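Long-range contacts in cytosol aminopeptidase (Coxiella burnetii, PDB 3IJ3), which probably acts as a manganese-dependent metalloaminopeptidase of the M17 family, releasing amino acids from the N-termini of peptides: residues Arg310-Gly315 with Thr329-Glu334; Tyr220-Ala225 with Val303-Gly308. One frame throughout, in Å; residues are numbered along the deposited sequence.

Contact 1. Residues Arg310-Gly315 with Thr329-Glu334; sequences RSYRPG and TNTDAE. With LI (lithium ion), chain C.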
loop_
_atom_site.group_PDB
_atom_site.type_symbol
_atom_site.label_atom_id
_atom_site.label_comp_id
_atom_site.label_asym_id
_atom_site.label_seq_id
_atom_site.Cartn_x
_atom_site.Cartn_y
_atom_site.Cartn_z
ATOM N N ARG A 310 -19.043 -2.428 -19.985
ATOM C CA ARG A 310 -19.796 -1.167 -20.187
ATOM C C ARG A 310 -19.605 -0.093 -19.105
ATOM O O ARG A 310 -20.243 0.978 -19.165
ATOM C CB ARG A 310 -21.291 -1.474 -20.302
ATOM C CG ARG A 310 -21.645 -2.371 -21.468
ATOM C CD ARG A 310 -23.153 -2.660 -21.536
ATOM N NE ARG A 310 -23.710 -3.228 -20.291
ATOM C CZ ARG A 310 -23.818 -4.531 -19.999
ATOM N NH1 ARG A 310 -23.412 -5.474 -20.846
ATOM N NH2 ARG A 310 -24.349 -4.894 -18.840
ATOM N N SER A 311 -18.693 -0.327 -18.150
ATOM C CA SER A 311 -18.483 0.634 -17.072
ATOM C C SER A 311 -18.169 2.077 -17.510
ATOM O O SER A 311 -17.295 2.301 -18.387
ATOM C CB SER A 311 -17.323 0.168 -16.177
ATOM O OG SER A 311 -17.688 -0.978 -15.407
ATOM N N TYR A 312 -18.860 3.032 -16.889
ATOM C CA TYR A 312 -18.563 4.455 -17.091
ATOM C C TYR A 312 -17.143 4.678 -16.505
ATOM O O TYR A 312 -16.697 3.973 -15.582
ATOM C CB TYR A 312 -19.679 5.352 -16.550
ATOM C CG TYR A 312 -19.716 5.674 -15.075
ATOM C CD1 TYR A 312 -19.988 6.959 -14.655
ATOM C CD2 TYR A 312 -19.515 4.705 -14.079
ATOM C CE1 TYR A 312 -20.054 7.297 -13.317
ATOM C CE2 TYR A 312 -19.569 5.040 -12.722
ATOM C CZ TYR A 312 -19.849 6.341 -12.343
ATOM O OH TYR A 312 -19.909 6.733 -11.022
ATOM N N ARG A 313 -16.425 5.638 -17.066
ATOM C CA ARG A 313 -15.021 5.776 -16.792
ATOM C C ARG A 313 -14.571 7.105 -16.226
ATOM O O ARG A 313 -15.223 8.128 -16.426
ATOM C CB ARG A 313 -14.275 5.673 -18.137
ATOM C CG ARG A 313 -14.718 4.545 -19.058
ATOM C CD ARG A 313 -14.280 4.823 -20.511
ATOM N NE ARG A 313 -14.815 3.858 -21.471
ATOM C CZ ARG A 313 -16.042 3.923 -22.006
ATOM N NH1 ARG A 313 -16.886 4.925 -21.708
ATOM N NH2 ARG A 313 -16.435 2.987 -22.849
ATOM N N PRO A 314 -13.404 7.095 -15.567
ATOM C CA PRO A 314 -12.794 8.360 -15.143
ATOM C C PRO A 314 -12.591 9.205 -16.371
ATOM O O PRO A 314 -12.117 8.703 -17.393
ATOM C CB PRO A 314 -11.456 7.927 -14.557
ATOM C CG PRO A 314 -11.712 6.509 -14.044
ATOM C CD PRO A 314 -12.749 5.910 -14.989
ATOM N N GLY A 315 -12.979 10.474 -16.300
ATOM C CA GLY A 315 -12.840 11.366 -17.429
ATOM C C GLY A 315 -14.096 11.428 -18.285
ATOM O O GLY A 315 -14.253 12.355 -19.081
ATOM N N THR A 329 -14.665 12.111 -11.965
ATOM C CA THR A 329 -13.300 12.056 -11.444
ATOM C C THR A 329 -13.118 10.903 -10.452
ATOM O O THR A 329 -12.008 10.645 -10.019
ATOM C CB THR A 329 -12.868 13.394 -10.810
ATOM O OG1 THR A 329 -13.839 13.825 -9.878
ATOM C CG2 THR A 329 -12.738 14.471 -11.893
ATOM N N ASN A 330 -14.210 10.240 -10.097
ATOM C CA ASN A 330 -14.175 9.075 -9.191
ATOM C C ASN A 330 -15.420 8.277 -9.486
ATOM O O ASN A 330 -16.531 8.734 -9.193
ATOM C CB ASN A 330 -14.144 9.530 -7.735
ATOM C CG ASN A 330 -14.099 8.375 -6.746
ATOM O OD1 ASN A 330 -14.076 7.191 -7.124
ATOM N ND2 ASN A 330 -14.075 8.721 -5.454
ATOM N N THR A 331 -15.274 7.078 -10.055
ATOM C CA THR A 331 -16.468 6.285 -10.378
ATOM C C THR A 331 -17.176 5.764 -9.114
ATOM O O THR A 331 -18.326 5.339 -9.174
ATOM C CB THR A 331 -16.131 5.064 -11.275
ATOM O OG1 THR A 331 -15.260 4.184 -10.565
ATOM C CG2 THR A 331 -15.493 5.494 -12.581
ATOM N N ASP A 332 -16.487 5.835 -7.976
ATOM C CA ASP A 332 -17.002 5.361 -6.688
ATOM C C ASP A 332 -17.760 6.504 -5.945
ATOM O O ASP A 332 -18.221 6.302 -4.833
ATOM C CB ASP A 332 -15.859 4.792 -5.869
ATOM C CG ASP A 332 -16.320 4.033 -4.612
ATOM O OD1 ASP A 332 -17.463 3.582 -4.542
ATOM O OD2 ASP A 332 -15.495 3.876 -3.698
ATOM N N ALA A 333 -17.869 7.693 -6.539
ATOM C CA ALA A 333 -18.720 8.772 -5.973
ATOM C C ALA A 333 -19.965 8.786 -6.869
ATOM O O ALA A 333 -20.371 9.810 -7.413
ATOM C CB ALA A 333 -17.994 10.150 -5.978
ATOM N N GLU A 334 -20.576 7.619 -7.027
ATOM C CA GLU A 334 -21.717 7.421 -7.953
ATOM C C GLU A 334 -23.074 7.782 -7.355
ATOM O O GLU A 334 -24.034 8.098 -8.079
ATOM C CB GLU A 334 -21.780 5.937 -8.408
ATOM C CG GLU A 334 -22.487 4.915 -7.474
ATOM C CD GLU A 334 -21.824 4.728 -6.126
ATOM O OE1 GLU A 334 -20.616 4.971 -6.033
ATOM O OE2 GLU A 334 -22.524 4.347 -5.151
HETATM LI LI LI C . -21.907 4.046 -3.344
HETATM O O HOH W 1 -20.473 5.230 -2.874
#

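Contact 2. Residues Tyr220-Ala225 with Val303-Gly308; sequences YAVGRA and VENAIG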
loop_
_atom_site.group_PDB
_atom_site.type_symbol
_atom_site.label_atom_id
_atom_site.label_comp_id
_atom_site.label_asym_id
_atom_site.label_seq_id
_atom_site.Cartn_x
_atom_site.Cartn_y
_atom_site.Cartn_z
ATOM N N TYR A 220 -28.710 6.254 -15.644
ATOM C CA TYR A 220 -28.340 5.256 -16.620
ATOM C C TYR A 220 -26.821 5.053 -16.715
ATOM O O TYR A 220 -26.351 3.918 -16.735
ATOM C CB TYR A 220 -28.905 5.595 -17.991
ATOM C CG TYR A 220 -28.460 4.624 -19.038
ATOM C CD1 TYR A 220 -29.039 3.373 -19.115
ATOM C CD2 TYR A 220 -27.433 4.937 -19.932
ATOM C CE1 TYR A 220 -28.609 2.432 -20.071
ATOM C CE2 TYR A 220 -27.005 4.014 -20.877
ATOM C CZ TYR A 220 -27.603 2.773 -20.940
ATOM O OH TYR A 220 -27.167 1.849 -21.857
ATOM N N ALA A 221 -26.061 6.138 -16.768
ATOM C CA ALA A 221 -24.589 6.030 -16.915
ATOM C C ALA A 221 -23.964 5.220 -15.778
ATOM O O ALA A 221 -23.131 4.334 -16.013
ATOM C CB ALA A 221 -23.942 7.436 -17.021
ATOM N N VAL A 222 -24.398 5.485 -14.556
ATOM C CA VAL A 222 -23.860 4.768 -13.393
ATOM C C VAL A 222 -24.214 3.296 -13.418
ATOM O O VAL A 222 -23.361 2.460 -13.207
ATOM C CB VAL A 222 -24.311 5.417 -12.063
ATOM C CG1 VAL A 222 -23.983 4.560 -10.856
ATOM C CG2 VAL A 222 -23.685 6.795 -11.908
ATOM N N GLY A 223 -25.466 2.976 -13.707
ATOM C CA GLY A 223 -25.898 1.599 -13.665
ATOM C C GLY A 223 -25.806 0.753 -14.899
ATOM O O GLY A 223 -26.077 -0.443 -14.818
ATOM N N ARG A 224 -25.311 1.297 -16.006
ATOM C CA ARG A 224 -25.371 0.560 -17.262
ATOM C C ARG A 224 -24.488 -0.673 -17.359
ATOM O O ARG A 224 -24.771 -1.535 -18.178
ATOM C CB ARG A 224 -25.099 1.475 -18.436
ATOM C CG ARG A 224 -23.698 1.853 -18.514
ATOM C CD ARG A 224 -23.438 2.896 -19.619
ATOM N NE ARG A 224 -22.011 2.903 -19.845
ATOM C CZ ARG A 224 -21.276 3.954 -20.189
ATOM N NH1 ARG A 224 -21.813 5.174 -20.325
ATOM N NH2 ARG A 224 -19.965 3.790 -20.325
ATOM N N ALA A 225 -23.441 -0.766 -16.527
ATOM C CA ALA A 225 -22.528 -1.894 -16.553
ATOM C C ALA A 225 -23.043 -3.112 -15.826
ATOM O O ALA A 225 -22.532 -4.194 -16.035
ATOM C CB ALA A 225 -21.150 -1.491 -15.957
ATOM N N VAL A 303 -29.840 1.170 -8.922
ATOM C CA VAL A 303 -28.797 0.708 -9.826
ATOM C C VAL A 303 -27.755 -0.151 -9.119
ATOM O O VAL A 303 -27.760 -0.268 -7.881
ATOM C CB VAL A 303 -27.989 1.944 -10.333
ATOM C CG1 VAL A 303 -28.875 3.080 -10.890
ATOM C CG2 VAL A 303 -27.081 2.541 -9.213
ATOM N N GLU A 304 -26.912 -0.821 -9.910
ATOM C CA GLU A 304 -25.722 -1.480 -9.375
ATOM C C GLU A 304 -24.559 -0.711 -9.984
ATOM O O GLU A 304 -24.615 -0.352 -11.164
ATOM C CB GLU A 304 -25.595 -2.980 -9.752
ATOM C CG GLU A 304 -24.297 -3.668 -9.139
ATOM C CD GLU A 304 -24.268 -5.225 -9.237
ATOM O OE1 GLU A 304 -25.310 -5.806 -9.622
ATOM O OE2 GLU A 304 -23.201 -5.867 -8.921
ATOM N N ASN A 305 -23.532 -0.417 -9.188
ATOM C CA ASN A 305 -22.323 0.235 -9.694
ATOM C C ASN A 305 -21.346 -0.902 -9.929
ATOM O O ASN A 305 -20.634 -1.316 -9.027
ATOM C CB ASN A 305 -21.779 1.265 -8.702
ATOM C CG ASN A 305 -20.667 2.132 -9.286
ATOM O OD1 ASN A 305 -20.561 2.289 -10.518
ATOM N ND2 ASN A 305 -19.841 2.719 -8.400
ATOM N N ALA A 306 -21.317 -1.392 -11.156
ATOM C CA ALA A 306 -20.548 -2.572 -11.486
ATOM C C ALA A 306 -19.303 -2.335 -12.304
ATOM O O ALA A 306 -19.126 -1.292 -12.903
ATOM C CB ALA A 306 -21.451 -3.542 -12.284
ATOM N N ILE A 307 -18.477 -3.375 -12.335
ATOM C CA ILE A 307 -17.261 -3.403 -13.135
ATOM C C ILE A 307 -17.500 -4.361 -14.261
ATOM O O ILE A 307 -17.890 -5.523 -14.058
ATOM C CB ILE A 307 -16.045 -3.854 -12.345
ATOM C CG1 ILE A 307 -15.683 -2.782 -11.331
ATOM C CG2 ILE A 307 -14.859 -4.091 -13.293
ATOM C CD1 ILE A 307 -14.618 -3.198 -10.361
ATOM N N GLY A 308 -17.320 -3.872 -15.477
ATOM C CA GLY A 308 -17.498 -4.728 -16.622
ATOM C C GLY A 308 -17.246 -3.956 -17.908
ATOM O O GLY A 308 -16.884 -2.793 -17.861
HETATM O O HOH W 2 -22.930 -0.297 -13.363
HETATM O O HOH W 3 -27.829 -1.179 -12.719
#

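Contact 1. Residues Arg310-Gly315 with Thr329-Glu334
The carbonyl oxygen of Thr-331 is held by two donors: Tyr-312 OH, at 2.8 Å from Thr-331 O, and the side-chain amide of Asn-305 from strand 295-305. Thr-331 belongs to the NTDAEGR signature of the M17 aminopeptidases, which here forms a type I turn from Asn-330 to Ala-333 leading to the metal ligand Glu-334. The phenol hydroxyl reaches Thr-331 O obliquely, with a C=O...O angle of 113° and the donor tilted 32° from the carbonyl plane. Tyr-312 and Thr-331 lie alongside each other, running in opposite directions. With chi1 at 82°, CG of Tyr-312 sits between its own backbone N and C, and the ring extends to the turn. Methyl CG2 of Thr-331 lies over one ring face near the rim and also meets the proline ring, with Thr-331 CG2 3.7 Å from Pro-314 CD. The threonine hydroxyl turns elsewhere, to the carbonyl of Gly-257. The side chain of Arg-313 leaves the backbone away from the turn, and its NH1 forms a salt bridge with Glu-182 of the second subunit, which places this loop at a subunit interface. Inside the turn, Asn-330 OD1 accepts Asp-332 N at 2.9 Å from above the carbonyl plane, making an Asx turn. Beyond it, Glu-334 CB approaches Tyr-312 OH to 3.3 Å. The glutamate chain bends at chi2, carrying its carboxylate to the lithium site shared with Asp-255 and Asp-273, where Glu-334 OE2 and the oxygen of water 1 each lie 1.9 Å from the lithium ion.

Contact 2. Residues Tyr220-Ala225 with Val303-Gly308
The end of helix 217-223 and the residues up to Ala-225 meet the end of strand 295-305 at close backbone range, with Gly-223 CA 4.9 Å from Val-303 CA and Ala-225 CA 5.5 Å from Ala-306 CA. Gly-223 has no side chain to hold the strand off, and its CA makes a CA-H...O contact with the carbonyl of Glu-304: Gly-223 CA lies 3.4 Å from Glu-304 O, and the angle at the hydrogen is 152°. On one flank the two valines cross at about a right angle; chi1 of 170° sets Val-222 CG1 beside its carbonyl carbon, where it lies 4.0 Å from Val-303 CG2 and passes near Asn-305 OD1. Further along, two methyls meet, Ala-225 CB at 4.2 Å from Ala-306 CB. In the mixed sheet of the M17 catalytic domain, strand 295-305 runs parallel to 244-252 and 254-255: Val-303 makes backbone hydrogen bonds with Gly-251 and Cys-253, and Asn-305 with Phe-254 and Ser-256. Both backbone polar atoms of the intervening Glu-304 are instead taken up by waters that join strand to helix. Water 2 donates to Val-222 O and Glu-304 O, with the water oxygen 2.8 Å from each, and accepts from Ala-306 N at 2.9 Å; a weak bond from Ala-225 N is its fourth. Water 3 similarly donates to Gly-223 O and accepts from Glu-304 N. In the conformer given, Glu-304 OE2 forms a salt bridge with Arg-313 of the third subunit, while Asn-305 ND2 donates to OD1 of the lithium ligand Asp-255.

How the contacts relate
Both segments of contact 2 precede those of contact 1 in sequence, so the two follow in series along the catalytic domain, with centres about 9 Å apart. Segment 303-308 finishes strand 295-305, and the chain then enters 310-315 almost at once, which makes the two contacts neighbours in space. They touch directly: Arg-224 NE lies 2.7 Å from Arg-310 O, and Ser-311 OG lies 2.9 Å from Ala-306 O, both probable hydrogen bonds. Asn-305 of contact 2 packs against Glu-334 of contact 1 beside the lithium site. Both contacts also reach the second subunit, so one compact region connects helix 217-223, the C-terminal end of strand 295-305, the metal site and the hexamer interface.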